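Local coordinates for clostripain-related protein (Bacteroides thetaiotaomicron, PDB 6N9J) that probably cleaves peptide bonds as a secreted cysteine protease of the C11 (clostripain) family, and is held here with an irreversible peptide inhibitor, at residues A[33-38]-A[70-75]; A[167-172]-A[246-251]. All blocks are in the same frame, centred on the assembly; numbering follows the deposited sequence.

Contact 1. Residues A[33-38]-A[70-75]; sequences EMIEGM and VVQDVI
I35, near the C-terminal end of helix 24-37, lays its branched side chain against V70 at the start of strand 70-74, so that a helix covering the central mixed sheet of this clan CD, clostripain-type fold also meets the strand that follows 59-65 in the sheet. The two side chains run obliquely to each other. The CG2 methyl of I35 comes up to V70 CB at 3.6 Å and also lies within 4.1 Å of V70 CG1. A chi1 of -68° sets I35 CG1 beside the backbone N and leaves the CG2 methyl anti to that N, facing V70; the CG1-CD1 branch runs on toward Q72. V70 CG2 faces two atoms of 33-38: the carbonyl oxygen I35 O at 3.5 Å and M38 CB at 3.8 Å. Beyond CB the bent chain of M38 leads away from the strand, and its side chain touches L48 of strand 46-53. No hydrogen bond crosses between the segments, and V70 also packs on L63 of the adjoining strand 59-65. The Q72 chain, extended beyond CG, crosses the I35 side chain at about a right angle. Its OE1 makes a weak hydrogen bond with K59, while on the other branch of the amide Q72 NE2 rests 3.5 Å from the terminal methyl I35 CD1.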
loop_
_atom_site.group_PDB
_atom_site.type_symbol
_atom_site.label_atom_id
_atom_site.label_comp_id
_atom_site.label_asym_id
_atom_site.label_seq_id
_atom_site.Cartn_x
_atom_site.Cartn_y
_atom_site.Cartn_z
ATOM N N GLU A 33 -4.476 -15.866 -9.941
ATOM C CA GLU A 33 -3.067 -15.552 -10.158
ATOM C C GLU A 33 -2.224 -16.105 -9.026
ATOM O O GLU A 33 -1.144 -16.640 -9.263
ATOM C CB GLU A 33 -2.835 -14.038 -10.267
ATOM C CG GLU A 33 -3.494 -13.361 -11.465
ATOM C CD GLU A 33 -3.274 -11.849 -11.495
ATOM O OE1 GLU A 33 -2.668 -11.297 -10.553
ATOM O OE2 GLU A 33 -3.716 -11.217 -12.475
ATOM N N MET A 34 -2.721 -15.965 -7.799
ATOM C CA MET A 34 -2.010 -16.445 -6.620
ATOM C C MET A 34 -1.793 -17.941 -6.718
ATOM O O MET A 34 -0.727 -18.438 -6.377
ATOM C CB MET A 34 -2.765 -16.118 -5.320
ATOM C CG MET A 34 -2.862 -14.642 -4.958
ATOM S SD MET A 34 -3.797 -14.300 -3.446
ATOM C CE MET A 34 -4.539 -12.736 -3.885
ATOM N N ILE A 35 -2.814 -18.649 -7.190
ATOM C CA ILE A 35 -2.778 -20.102 -7.298
ATOM C C ILE A 35 -1.731 -20.544 -8.322
ATOM O O ILE A 35 -1.011 -21.520 -8.103
ATOM C CB ILE A 35 -4.170 -20.661 -7.668
ATOM C CG1 ILE A 35 -5.136 -20.456 -6.495
ATOM C CG2 ILE A 35 -4.089 -22.142 -8.066
ATOM C CD1 ILE A 35 -6.535 -21.040 -6.710
ATOM N N GLU A 36 -1.625 -19.811 -9.425
ATOM C CA GLU A 36 -0.568 -20.067 -10.393
ATOM C C GLU A 36 0.823 -19.779 -9.803
ATOM O O GLU A 36 1.792 -20.467 -10.113
ATOM C CB GLU A 36 -0.780 -19.230 -11.654
ATOM C CG GLU A 36 0.238 -19.497 -12.748
ATOM C CD GLU A 36 0.173 -18.474 -13.865
ATOM O OE1 GLU A 36 -0.818 -17.714 -13.924
ATOM O OE2 GLU A 36 1.119 -18.426 -14.684
ATOM N N GLY A 37 0.915 -18.759 -8.955
ATOM C CA GLY A 37 2.178 -18.398 -8.340
ATOM C C GLY A 37 2.695 -19.403 -7.325
ATOM O O GLY A 37 3.892 -19.445 -7.044
ATOM N N MET A 38 1.810 -20.223 -6.774
ATOM C CA MET A 38 2.244 -21.223 -5.798
ATOM C C MET A 38 3.078 -22.348 -6.427
ATOM O O MET A 38 3.727 -23.117 -5.714
ATOM C CB MET A 38 1.039 -21.805 -5.056
ATOM C CG MET A 38 0.433 -20.849 -4.022
ATOM S SD MET A 38 1.596 -20.396 -2.738
ATOM C CE MET A 38 1.971 -22.001 -2.025
ATOM N N VAL A 70 -3.003 -26.881 -6.903
ATOM C CA VAL A 70 -3.125 -26.145 -5.648
ATOM C C VAL A 70 -4.545 -26.290 -5.092
ATOM O O VAL A 70 -5.529 -26.154 -5.819
ATOM C CB VAL A 70 -2.777 -24.652 -5.824
ATOM C CG1 VAL A 70 -2.957 -23.908 -4.517
ATOM C CG2 VAL A 70 -1.344 -24.493 -6.327
ATOM N N VAL A 71 -4.639 -26.583 -3.799
ATOM C CA VAL A 71 -5.917 -26.795 -3.136
ATOM C C VAL A 71 -6.165 -25.715 -2.090
ATOM O O VAL A 71 -5.253 -25.353 -1.346
ATOM C CB VAL A 71 -5.959 -28.181 -2.469
ATOM C CG1 VAL A 71 -7.194 -28.329 -1.580
ATOM C CG2 VAL A 71 -5.909 -29.271 -3.535
ATOM N N GLN A 72 -7.388 -25.191 -2.044
ATOM C CA GLN A 72 -7.754 -24.163 -1.071
ATOM C C GLN A 72 -8.287 -24.743 0.241
ATOM O O GLN A 72 -9.491 -24.941 0.392
ATOM C CB GLN A 72 -8.806 -23.227 -1.669
ATOM C CG GLN A 72 -8.379 -22.570 -2.974
ATOM C CD GLN A 72 -9.484 -21.744 -3.607
ATOM O OE1 GLN A 72 -10.347 -21.202 -2.915
ATOM N NE2 GLN A 72 -9.466 -21.655 -4.933
ATOM N N ASP A 73 -7.395 -25.013 1.189
ATOM C CA ASP A 73 -7.822 -25.473 2.509
ATOM C C ASP A 73 -8.472 -24.320 3.271
ATOM O O ASP A 73 -7.890 -23.243 3.408
ATOM C CB ASP A 73 -6.650 -26.046 3.310
ATOM C CG ASP A 73 -6.262 -27.466 2.871
ATOM O OD1 ASP A 73 -7.089 -28.160 2.234
ATOM O OD2 ASP A 73 -5.127 -27.894 3.183
ATOM N N VAL A 74 -9.681 -24.556 3.757
ATOM C CA VAL A 74 -10.414 -23.558 4.520
ATOM C C VAL A 74 -10.068 -23.628 6.012
ATOM O O VAL A 74 -10.278 -24.648 6.677
ATOM C CB VAL A 74 -11.937 -23.734 4.327
ATOM C CG1 VAL A 74 -12.712 -22.714 5.163
ATOM C CG2 VAL A 74 -12.292 -23.642 2.846
ATOM N N ILE A 75 -9.520 -22.531 6.519
ATOM C CA ILE A 75 -9.189 -22.394 7.929
ATOM C C ILE A 75 -10.421 -21.963 8.708
ATOM O O ILE A 75 -10.778 -22.556 9.719
ATOM C CB ILE A 75 -8.064 -21.372 8.131
ATOM C CG1 ILE A 75 -6.829 -21.810 7.343
ATOM C CG2 ILE A 75 -7.765 -21.176 9.619
ATOM C CD1 ILE A 75 -5.776 -20.744 7.195
#

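Contact 2. Residues A[167-172]-A[246-251]; sequences EVVYQL and SELSAL
The ring of Y170 meets L248 obliquely, with ring atom CD1 4.0 Å from L248 CB and neighbouring CE1 4.2 Å from the carbonyl oxygen L248 O. The two side chains slide past each other in opposite directions, so the ring lies beside the base of the leucine while the leucine tip travels back toward the helix that carries the tyrosine. Further round the same ring are R173, in a cation-pi contact, and W366, whose ring packs edge-to-face with it; E365 and A369 touch the tyrosine as well. Y170 CG is anti to the backbone N (chi1 -167°), which swings the ring out from helix 166-171 to the start of helix 248-259. In the clostripain-type fold these two helices follow strands 155-159 and 239-244 of the mixed central sheet, and the contact packs the C-terminal part of helix 166-171 against the first residue of helix 248-259 through apolar side chains, with no hydrogen bond passing across. L248 is buried and its CB points toward helix 166-171; its base meets Y170 and its CD1 methyl meets V169. Its chi2 of 165° extends the chain and carries CD1 to V169 CG1 at 3.5 Å, the two side chains crossing at about a right angle, with the backbone oxygen V169 O 3.8 Å from the same methyl. R173, just past the end of helix 166-171, also touches L248, and its NH1 donates to Y170 O.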
loop_
_atom_site.group_PDB
_atom_site.type_symbol
_atom_site.label_atom_id
_atom_site.label_comp_id
_atom_site.label_asym_id
_atom_site.label_seq_id
_atom_site.Cartn_x
_atom_site.Cartn_y
_atom_site.Cartn_z
ATOM N N GLU A 167 3.202 10.107 5.885
ATOM C CA GLU A 167 2.354 10.180 7.075
ATOM C C GLU A 167 1.864 8.792 7.510
ATOM O O GLU A 167 1.835 8.472 8.697
ATOM C CB GLU A 167 1.154 11.100 6.815
ATOM C CG GLU A 167 1.520 12.578 6.629
ATOM C CD GLU A 167 1.832 12.952 5.186
ATOM O OE1 GLU A 167 1.898 12.037 4.325
ATOM O OE2 GLU A 167 2.019 14.171 4.917
ATOM N N VAL A 168 1.475 7.976 6.536
ATOM C CA VAL A 168 0.968 6.634 6.802
ATOM C C VAL A 168 2.076 5.711 7.284
ATOM O O VAL A 168 1.940 5.024 8.292
ATOM C CB VAL A 168 0.326 6.029 5.541
ATOM C CG1 VAL A 168 -0.115 4.589 5.794
ATOM C CG2 VAL A 168 -0.844 6.903 5.056
ATOM N N VAL A 169 3.165 5.686 6.532
ATOM C CA VAL A 169 4.308 4.849 6.846
ATOM C C VAL A 169 4.923 5.240 8.205
ATOM O O VAL A 169 5.300 4.364 8.989
ATOM C CB VAL A 169 5.371 4.923 5.724
ATOM C CG1 VAL A 169 6.604 4.163 6.122
ATOM C CG2 VAL A 169 4.809 4.366 4.409
ATOM N N TYR A 170 5.008 6.535 8.505
ATOM C CA TYR A 170 5.517 6.931 9.819
ATOM C C TYR A 170 4.560 6.471 10.926
ATOM O O TYR A 170 5.005 5.984 11.964
ATOM C CB TYR A 170 5.754 8.448 9.923
ATOM C CG TYR A 170 6.561 8.818 11.164
ATOM C CD1 TYR A 170 7.952 8.792 11.145
ATOM C CD2 TYR A 170 5.932 9.140 12.361
ATOM C CE1 TYR A 170 8.690 9.097 12.271
ATOM C CE2 TYR A 170 6.660 9.451 13.489
ATOM C CZ TYR A 170 8.039 9.430 13.439
ATOM O OH TYR A 170 8.772 9.738 14.565
ATOM N N GLN A 171 3.253 6.613 10.699
ATOM C CA GLN A 171 2.251 6.206 11.696
ATOM C C GLN A 171 2.298 4.710 12.011
ATOM O O GLN A 171 2.046 4.288 13.149
ATOM C CB GLN A 171 0.842 6.562 11.227
ATOM C CG GLN A 171 -0.189 6.594 12.350
ATOM C CD GLN A 171 -0.159 7.887 13.172
ATOM O OE1 GLN A 171 0.180 8.971 12.671
ATOM N NE2 GLN A 171 -0.526 7.774 14.446
ATOM N N LEU A 172 2.614 3.920 10.986
ATOM C CA LEU A 172 2.680 2.467 11.091
ATOM C C LEU A 172 4.102 1.922 11.175
ATOM O O LEU A 172 4.301 0.722 10.995
ATOM C CB LEU A 172 1.993 1.824 9.887
ATOM C CG LEU A 172 0.544 2.228 9.634
ATOM C CD1 LEU A 172 0.049 1.596 8.349
ATOM C CD2 LEU A 172 -0.310 1.803 10.789
ATOM N N SER A 246 12.987 1.602 9.500
ATOM C CA SER A 246 13.968 1.894 10.531
ATOM C C SER A 246 14.695 3.213 10.257
ATOM O O SER A 246 15.344 3.746 11.141
ATOM C CB SER A 246 14.986 0.749 10.664
ATOM O OG SER A 246 15.858 0.667 9.546
ATOM N N GLU A 247 14.571 3.739 9.038
ATOM C CA GLU A 247 15.261 4.982 8.642
ATOM C C GLU A 247 14.395 6.252 8.727
ATOM O O GLU A 247 14.885 7.369 8.455
ATOM C CB GLU A 247 15.812 4.840 7.216
ATOM C CG GLU A 247 16.746 3.646 7.028
ATOM C CD GLU A 247 17.879 3.634 8.042
ATOM O OE1 GLU A 247 18.624 4.638 8.130
ATOM O OE2 GLU A 247 18.005 2.629 8.770
ATOM N N LEU A 248 13.125 6.089 9.101
ATOM C CA LEU A 248 12.193 7.222 9.163
ATOM C C LEU A 248 12.475 8.211 10.293
ATOM O O LEU A 248 12.241 9.413 10.128
ATOM C CB LEU A 248 10.757 6.720 9.289
ATOM C CG LEU A 248 10.286 5.834 8.130
ATOM C CD1 LEU A 248 9.008 5.093 8.501
ATOM C CD2 LEU A 248 10.079 6.665 6.879
ATOM N N SER A 249 12.962 7.731 11.436
ATOM C CA SER A 249 13.258 8.635 12.546
ATOM C C SER A 249 14.357 9.639 12.156
ATOM O O SER A 249 14.248 10.826 12.452
ATOM C CB SER A 249 13.670 7.860 13.799
ATOM O OG SER A 249 14.852 7.118 13.570
ATOM N N ALA A 250 15.403 9.158 11.486
ATOM C CA ALA A 250 16.462 10.030 10.985
ATOM C C ALA A 250 15.936 10.966 9.901
ATOM O O ALA A 250 16.385 12.107 9.782
ATOM C CB ALA A 250 17.626 9.215 10.450
ATOM N N LEU A 251 14.999 10.482 9.103
ATOM C CA LEU A 251 14.383 11.328 8.086
ATOM C C LEU A 251 13.624 12.473 8.760
ATOM O O LEU A 251 13.763 13.630 8.377
ATOM C CB LEU A 251 13.456 10.508 7.183
ATOM C CG LEU A 251 12.838 11.272 5.999
ATOM C CD1 LEU A 251 13.898 11.895 5.081
ATOM C CD2 LEU A 251 11.914 10.373 5.216
#

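The two contacts sit on opposite sides of the chain's centre, with their own centres 34 Å apart and their nearest atoms about 19 Å apart; no helix or strand takes part in both. Contact 1 is the more peripheral, about 22 Å from the centre of the chain and only partly buried, and it joins a helix to a strand. Contact 2 is buried, about 14 Å from that centre, and joins two helices. Both are mainly apolar and lack a hydrogen bond between segments, but contact 1 relies on branched aliphatic groups with an amide at its margin, whereas contact 2 brings in an aromatic ring that also meets an arginine and a tryptophan.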